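Local coordinates for protein cephalosporin acylase (Bacillus halodurans, PDB 2NLZ) that is named a cephalosporin acylase and probably acts as an amide-cleaving hydrolase of the gamma-glutamyltranspeptidase family, although its actual function is not established, at residues A57-E62 and N66-D71; K161-A166 and M379-G384. The protein carries 1 engineered substitution. All coordinates share one frame; numbering follows the deposited sequence.

Contact 1: residues A57-E62 and N66-D71; sequences ALTVLE and NGIGSD
Leu-58 packs beside the side chain of Asn-66, where the chain folds back on the end of helix 47-61. The contact is a helix-to-strand connection. It leads from this helix into strand 71-78, in a domain of the gamma-glutamyltranspeptidase family, which belongs to the N-terminal nucleophile (Ntn) hydrolases. The isobutyl group of Leu-58 also packs on Ala-33 of helix 31-42 and on Val-359 and Leu-361 of strand 359-365. Thr-59 makes the largest contribution from the helix side. Its CA lies 4.8 Å from the CA of Gly-67, the nearest pair of CA atoms across the two segments. The methyl CG2 meets Ile-68 CG1 at 3.5 Å and CD1 of the same side chain at 3.8 Å, and the two side chains cross at about a right angle. Ile-68 has CG1 anti to its carbonyl carbon (chi1 -42°), which sets the CG1-CD1 arm against the threonine methyl. Gly-67 to Ser-70 form a type I beta turn, closed by a weak backbone bond from Ser-70 N to Gly-67 O. Thr-59 OG1 faces that same carbonyl, 3.1 Å from Gly-67 O. Val-60 touches helix 202-212, and so does Ile-68. Both rest on Leu-208. Glu-62 is where the backbone leaves helical geometry. Its buried carboxylate is held from outside the contact. OE1 makes a salt bridge to Arg-511 and a hydrogen bond with Ser-65, and OE2 bonds to Ser-29. On the side of the returning chain, Glu-62 O packs against Asn-66 CB, 3.3 Å away.

Contact 2: residues K161-A166 and M379-G384; sequences KYWKAA and MGFGSG
Trp-163 has CG roughly anti to its backbone N (chi1 -154°), and this swings the indole off helix 157-173 toward the loop. Phe-381 has CG anti to its carbonyl carbon (chi1 -84°), and its ring extends from the loop to meet the indole. The two rings form a T-shaped, edge-to-face pair. Phe-381 gives the edge and Trp-163 the face. The leading atom is CZ of Phe-381, which sits over the rim of the indole, 3.9 Å from Trp-163 NE1 and 4.0 Å from Trp-163 CD1. The centroid of the phenyl ring is 5.3 Å from that of the five-membered ring, and the planes are inclined at 64°. One helical turn further on, Ala-166 points its methyl toward the loop. Ala-166 CB lies 3.7 Å from both CE2 and CD2 of Phe-381 and comes at the ring obliquely. The helix thus touches Phe-381 at CZ and at the CD2-CE2 bond. No hydrogen bond crosses this contact. The indole N-H is used elsewhere, in a bond from NE1 to the carbonyl O of Phe-186. The phenylalanine is presented by a type II' beta turn from Met-379 to Gly-382, closed by a bond from Gly-382 N to Met-379 O at 2.7 Å. Gly-380, with positive phi, takes the second position of this turn. Further rings extend the packing: Trp-199 meets Trp-163 edge-to-face, Trp-182 does the same with Phe-381, and Phe-186 also meets Phe-381. The arrangement is an aromatic cluster, in which a ring carried at a beta-turn corner packs against helix 157-173 and the aromatic side chains of Trp-182 and Phe-186.

From the N terminus, contact 1 comes first. It closes a short loop of three residues between helix 47-61 and the approach to strand 71-78. Contact 2 opens only after that and closes a long loop of 212 residues, from helix 157-173 to the turn after strand 370-376. The two are in series and neither crosses the other. Their centres are 12 Å apart, and their nearest atoms about 4 Å. They do not touch, but they share neighbours. Asn-377 hydrogen-bonds with Ser-70 of contact 1 and Phe-381 of contact 2. Arg-511 pairs with Glu-62 and also touches Tyr-162. Residues 379-384 pack on helix 157-173 and, through Asn-377, lie close to the connection into strand 71-78.

Contact 1: residues A57-E62 and N66-D71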
ATOM      1  N   ALA D  57      12.873  -3.689  36.336  1.00 17.46           N
ATOM      2  CA  ALA D  57      13.436  -2.664  35.460  1.00 24.80           C
ATOM      3  C   ALA D  57      12.345  -1.788  34.864  1.00 23.45           C
ATOM      4  O   ALA D  57      12.469  -0.564  34.872  1.00 24.08           O
ATOM      5  CB  ALA D  57      14.280  -3.286  34.359  1.00 32.32           C
ATOM      6  N   LEU D  58      11.275  -2.432  34.383  1.00 22.59           N
ATOM      7  CA  LEU D  58      10.115  -1.763  33.772  1.00 24.33           C
ATOM      8  C   LEU D  58       9.409  -0.820  34.735  1.00 27.83           C
ATOM      9  O   LEU D  58       8.789   0.165  34.330  1.00 30.04           O
ATOM     10  CB  LEU D  58       9.112  -2.799  33.244  1.00 15.36           C
ATOM     11  CG  LEU D  58       9.502  -3.569  31.981  1.00 25.85           C
ATOM     12  CD1 LEU D  58       8.686  -4.849  31.807  1.00 33.15           C
ATOM     13  CD2 LEU D  58       9.397  -2.696  30.748  1.00 28.39           C
ATOM     14  N   THR D  59       9.506  -1.152  36.020  1.00 30.95           N
ATOM     15  CA  THR D  59       8.961  -0.351  37.106  1.00 22.94           C
ATOM     16  C   THR D  59       9.568   1.052  37.123  1.00 20.65           C
ATOM     17  O   THR D  59       8.924   2.015  37.529  1.00 30.30           O
ATOM     18  CB  THR D  59       9.150  -1.089  38.428  1.00 20.64           C
ATOM     19  OG1 THR D  59       7.873  -1.497  38.919  1.00 33.49           O
ATOM     20  CG2 THR D  59       9.839  -0.228  39.467  1.00 23.28           C
ATOM     21  N   VAL D  60      10.798   1.155  36.634  1.00 23.66           N
ATOM     22  CA  VAL D  60      11.503   2.413  36.571  1.00 24.24           C
ATOM     23  C   VAL D  60      11.480   2.978  35.158  1.00 25.80           C
ATOM     24  O   VAL D  60      11.364   4.190  34.978  1.00 26.54           O
ATOM     25  CB  VAL D  60      12.963   2.244  37.013  1.00 29.76           C
ATOM     26  CG1 VAL D  60      13.738   3.549  36.814  1.00 18.92           C
ATOM     27  CG2 VAL D  60      13.043   1.743  38.472  1.00 19.06           C
ATOM     28  N   LEU D  61      11.563   2.091  34.165  1.00 26.25           N
ATOM     29  CA  LEU D  61      11.788   2.480  32.767  1.00 24.94           C
ATOM     30  C   LEU D  61      10.536   2.855  31.997  1.00 24.98           C
ATOM     31  O   LEU D  61      10.600   3.621  31.027  1.00 23.88           O
ATOM     32  CB  LEU D  61      12.542   1.388  32.021  1.00 23.76           C
ATOM     33  CG  LEU D  61      13.969   1.151  32.508  1.00 22.74           C
ATOM     34  CD1 LEU D  61      14.455  -0.213  32.065  1.00 22.24           C
ATOM     35  CD2 LEU D  61      14.877   2.277  32.020  1.00 30.26           C
ATOM     36  N   GLU D  62       9.402   2.322  32.433  1.00 13.01           N
ATOM     37  CA  GLU D  62       8.109   2.662  31.829  1.00 21.79           C
ATOM     38  C   GLU D  62       7.034   2.949  32.892  1.00 23.49           C
ATOM     39  O   GLU D  62       6.095   2.170  33.047  1.00 27.47           O
ATOM     40  CB  GLU D  62       7.659   1.536  30.899  1.00 20.60           C
ATOM     41  CG  GLU D  62       6.574   1.924  29.926  1.00 23.81           C
ATOM     42  CD  GLU D  62       6.216   0.806  28.963  1.00 23.42           C
ATOM     43  OE1 GLU D  62       5.011   0.564  28.757  1.00 27.16           O
ATOM     44  OE2 GLU D  62       7.136   0.170  28.412  1.00 14.15           O
ATOM     45  N   ASN D  66       2.912   1.117  34.762  1.00 29.80           N
ATOM     46  CA  ASN D  66       3.551   0.258  35.714  1.00 26.68           C
ATOM     47  C   ASN D  66       3.852   0.960  37.009  1.00 31.64           C
ATOM     48  O   ASN D  66       3.743   2.176  37.092  1.00 37.74           O
ATOM     49  CB  ASN D  66       4.874  -0.159  35.100  1.00 26.01           C
ATOM     50  CG  ASN D  66       5.293  -1.482  35.540  1.00 35.41           C
ATOM     51  OD1 ASN D  66       6.452  -1.835  35.428  1.00 31.95           O
ATOM     52  ND2 ASN D  66       4.349  -2.249  36.067  1.00 58.97           N
ATOM     53  N   GLY D  67       4.263   0.193  38.014  1.00 29.75           N
ATOM     54  CA  GLY D  67       4.763   0.746  39.265  1.00 31.10           C
ATOM     55  C   GLY D  67       5.189  -0.339  40.229  1.00 35.11           C
ATOM     56  O   GLY D  67       4.925  -1.522  40.016  1.00 35.62           O
ATOM     57  N   ILE D  68       5.860   0.066  41.300  1.00 35.48           N
ATOM     58  CA  ILE D  68       6.199  -0.854  42.377  1.00 31.08           C
ATOM     59  C   ILE D  68       4.914  -1.214  43.111  1.00 27.01           C
ATOM     60  O   ILE D  68       4.774  -2.311  43.644  1.00 29.22           O
ATOM     61  CB  ILE D  68       7.227  -0.230  43.334  1.00 35.23           C
ATOM     62  CG1 ILE D  68       8.292   0.505  42.513  1.00 28.72           C
ATOM     63  CG2 ILE D  68       7.813  -1.292  44.282  1.00 31.30           C
ATOM     64  CD1 ILE D  68       9.626   0.663  43.172  1.00 36.99           C
ATOM     65  N   GLY D  69       3.964  -0.287  43.099  1.00 23.36           N
ATOM     66  CA  GLY D  69       2.634  -0.534  43.644  1.00 28.23           C
ATOM     67  C   GLY D  69       1.675  -1.257  42.711  1.00 32.92           C
ATOM     68  O   GLY D  69       0.455  -1.111  42.841  1.00 28.40           O
ATOM     69  N   SER D  70       2.222  -2.041  41.780  1.00 36.16           N
ATOM     70  CA  SER D  70       1.419  -2.846  40.855  1.00 39.85           C
ATOM     71  C   SER D  70       1.061  -4.179  41.468  1.00 38.68           C
ATOM     72  O   SER D  70       1.605  -4.550  42.504  1.00 46.36           O
ATOM     73  CB  SER D  70       2.209  -3.107  39.571  1.00 34.84           C
ATOM     74  OG  SER D  70       2.338  -1.931  38.787  1.00 51.64           O
ATOM     75  N   ASP D  71       0.142  -4.902  40.841  1.00 29.94           N
ATOM     76  CA  ASP D  71       0.165  -6.358  41.013  1.00 39.93           C
ATOM     77  C   ASP D  71       0.627  -7.051  39.732  1.00 33.62           C
ATOM     78  O   ASP D  71       0.772  -6.392  38.702  1.00 27.03           O
ATOM     79  CB  ASP D  71      -1.103  -6.973  41.659  1.00 43.70           C
ATOM     80  CG  ASP D  71      -2.385  -6.390  41.155  1.00 43.91           C
ATOM     81  OD1 ASP D  71      -3.338  -6.365  41.956  1.00 22.20           O
ATOM     82  OD2 ASP D  71      -2.453  -5.969  39.985  1.00 68.16           O
TER

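Contact 2: residues K161-A166 and M379-G384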
ATOM      1  N   LYS D 161       5.180  11.000  25.259  1.00 44.81           N
ATOM      2  CA  LYS D 161       3.811  11.323  24.890  1.00 46.68           C
ATOM      3  C   LYS D 161       2.823  10.966  26.002  1.00 46.81           C
ATOM      4  O   LYS D 161       1.986  11.787  26.378  1.00 42.30           O
ATOM      5  CB  LYS D 161       3.413  10.594  23.602  1.00 49.91           C
ATOM      6  CG  LYS D 161       2.011  10.954  23.089  1.00 68.26           C
ATOM      7  CD  LYS D 161       1.250   9.736  22.528  1.00 78.53           C
ATOM      8  CE  LYS D 161       1.704   9.351  21.115  1.00 83.12           C
ATOM      9  NZ  LYS D 161       0.922   8.198  20.571  1.00 78.39           N
ATOM     10  N   TYR D 162       2.923   9.744  26.520  1.00 47.68           N
ATOM     11  CA  TYR D 162       1.975   9.270  27.522  1.00 42.47           C
ATOM     12  C   TYR D 162       2.239   9.880  28.888  1.00 40.39           C
ATOM     13  O   TYR D 162       1.317  10.031  29.685  1.00 38.53           O
ATOM     14  CB  TYR D 162       1.996   7.751  27.624  1.00 42.28           C
ATOM     15  CG  TYR D 162       1.432   7.044  26.423  1.00 45.25           C
ATOM     16  CD1 TYR D 162       2.275   6.482  25.469  1.00 49.19           C
ATOM     17  CD2 TYR D 162       0.051   6.929  26.240  1.00 46.48           C
ATOM     18  CE1 TYR D 162       1.764   5.826  24.361  1.00 53.92           C
ATOM     19  CE2 TYR D 162      -0.476   6.274  25.131  1.00 44.82           C
ATOM     20  CZ  TYR D 162       0.392   5.725  24.197  1.00 52.29           C
ATOM     21  OH  TYR D 162      -0.105   5.073  23.095  1.00 55.41           O
ATOM     22  N   TRP D 163       3.500  10.215  29.148  1.00 31.46           N
ATOM     23  CA  TRP D 163       3.877  10.904  30.369  1.00 32.82           C
ATOM     24  C   TRP D 163       3.329  12.335  30.335  1.00 38.10           C
ATOM     25  O   TRP D 163       2.836  12.833  31.342  1.00 38.87           O
ATOM     26  CB  TRP D 163       5.402  10.906  30.513  1.00 34.26           C
ATOM     27  CG  TRP D 163       5.944  11.015  31.917  1.00 35.04           C
ATOM     28  CD1 TRP D 163       5.478  11.812  32.932  1.00 38.04           C
ATOM     29  CD2 TRP D 163       7.083  10.331  32.441  1.00 25.49           C
ATOM     30  NE1 TRP D 163       6.251  11.652  34.057  1.00 29.26           N
ATOM     31  CE2 TRP D 163       7.242  10.746  33.782  1.00 32.65           C
ATOM     32  CE3 TRP D 163       7.980   9.398  31.914  1.00 26.02           C
ATOM     33  CZ2 TRP D 163       8.261  10.255  34.597  1.00 35.88           C
ATOM     34  CZ3 TRP D 163       8.996   8.920  32.721  1.00 24.31           C
ATOM     35  CH2 TRP D 163       9.125   9.345  34.045  1.00 39.60           C
ATOM     36  N   LYS D 164       3.412  12.986  29.175  1.00 44.92           N
ATOM     37  CA  LYS D 164       2.874  14.336  29.020  1.00 51.56           C
ATOM     38  C   LYS D 164       1.371  14.343  29.101  1.00 49.40           C
ATOM     39  O   LYS D 164       0.805  15.236  29.709  1.00 52.37           O
ATOM     40  CB  LYS D 164       3.310  14.982  27.709  1.00 58.87           C
ATOM     41  CG  LYS D 164       4.558  15.836  27.825  1.00 83.35           C
ATOM     42  CD  LYS D 164       4.478  17.020  26.878  1.00 93.60           C
ATOM     43  CE  LYS D 164       3.340  17.949  27.265  1.00 90.13           C
ATOM     44  NZ  LYS D 164       2.857  18.714  26.097  1.00 85.57           N
ATOM     45  N   ALA D 165       0.738  13.342  28.488  1.00 52.57           N
ATOM     46  CA  ALA D 165      -0.718  13.188  28.516  1.00 59.91           C
ATOM     47  C   ALA D 165      -1.216  13.009  29.940  1.00 58.71           C
ATOM     48  O   ALA D 165      -2.237  13.578  30.326  1.00 62.02           O
ATOM     49  CB  ALA D 165      -1.152  12.012  27.654  1.00 63.38           C
ATOM     50  N   ALA D 166      -0.472  12.226  30.716  1.00 60.34           N
ATOM     51  CA  ALA D 166      -0.791  12.000  32.119  1.00 56.85           C
ATOM     52  C   ALA D 166      -0.596  13.260  32.939  1.00 52.86           C
ATOM     53  O   ALA D 166      -1.323  13.476  33.893  1.00 54.55           O
ATOM     54  CB  ALA D 166       0.037  10.864  32.692  1.00 54.45           C
ATOM     55  N   MET D 379      -4.848   1.559  35.411  1.00 38.00           N
ATOM     56  CA  MET D 379      -4.916   2.731  34.545  1.00 38.28           C
ATOM     57  C   MET D 379      -3.647   3.589  34.552  1.00 36.19           C
ATOM     58  O   MET D 379      -3.497   4.479  35.389  1.00 43.63           O
ATOM     59  CB  MET D 379      -6.139   3.575  34.883  1.00 41.83           C
ATOM     60  CG  MET D 379      -7.429   2.927  34.459  1.00 44.43           C
ATOM     61  SD  MET D 379      -8.879   3.890  34.884  1.00 41.17           S
ATOM     62  CE  MET D 379     -10.131   3.050  33.913  1.00 61.41           C
ATOM     63  N   GLY D 380      -2.750   3.319  33.605  1.00 33.27           N
ATOM     64  CA  GLY D 380      -1.554   4.127  33.418  1.00 36.59           C
ATOM     65  C   GLY D 380      -0.677   4.154  34.651  1.00 38.51           C
ATOM     66  O   GLY D 380      -0.145   3.127  35.062  1.00 41.42           O
ATOM     67  N   PHE D 381      -0.544   5.336  35.247  1.00 41.80           N
ATOM     68  CA  PHE D 381       0.212   5.515  36.482  1.00 37.96           C
ATOM     69  C   PHE D 381      -0.515   4.889  37.674  1.00 39.35           C
ATOM     70  O   PHE D 381       0.089   4.613  38.709  1.00 40.06           O
ATOM     71  CB  PHE D 381       0.465   7.003  36.732  1.00 36.08           C
ATOM     72  CG  PHE D 381       1.658   7.554  36.004  1.00 38.52           C
ATOM     73  CD1 PHE D 381       2.939   7.449  36.551  1.00 43.40           C
ATOM     74  CD2 PHE D 381       1.508   8.194  34.788  1.00 34.43           C
ATOM     75  CE1 PHE D 381       4.050   7.964  35.893  1.00 40.40           C
ATOM     76  CE2 PHE D 381       2.615   8.710  34.121  1.00 37.36           C
ATOM     77  CZ  PHE D 381       3.891   8.598  34.676  1.00 32.80           C
ATOM     78  N   GLY D 382      -1.813   4.661  37.515  1.00 34.49           N
ATOM     79  CA  GLY D 382      -2.618   4.043  38.552  1.00 36.21           C
ATOM     80  C   GLY D 382      -3.526   5.028  39.254  1.00 36.44           C
ATOM     81  O   GLY D 382      -4.186   5.837  38.619  1.00 30.20           O
ATOM     82  N   SER D 383      -3.543   4.962  40.576  1.00 39.26           N
ATOM     83  CA  SER D 383      -4.444   5.778  41.384  1.00 35.67           C
ATOM     84  C   SER D 383      -4.002   7.226  41.528  1.00 33.97           C
ATOM     85  O   SER D 383      -4.792   8.078  41.906  1.00 36.13           O
ATOM     86  CB  SER D 383      -4.602   5.148  42.770  1.00 34.17           C
ATOM     87  OG  SER D 383      -3.364   5.092  43.464  1.00 32.82           O
ATOM     88  N   GLY D 384      -2.734   7.493  41.245  1.00 33.04           N
ATOM     89  CA  GLY D 384      -2.150   8.806  41.489  1.00 34.01           C
ATOM     90  C   GLY D 384      -1.564   8.949  42.881  1.00 38.67           C
ATOM     91  O   GLY D 384      -0.826   9.903  43.171  1.00 34.13           O
TER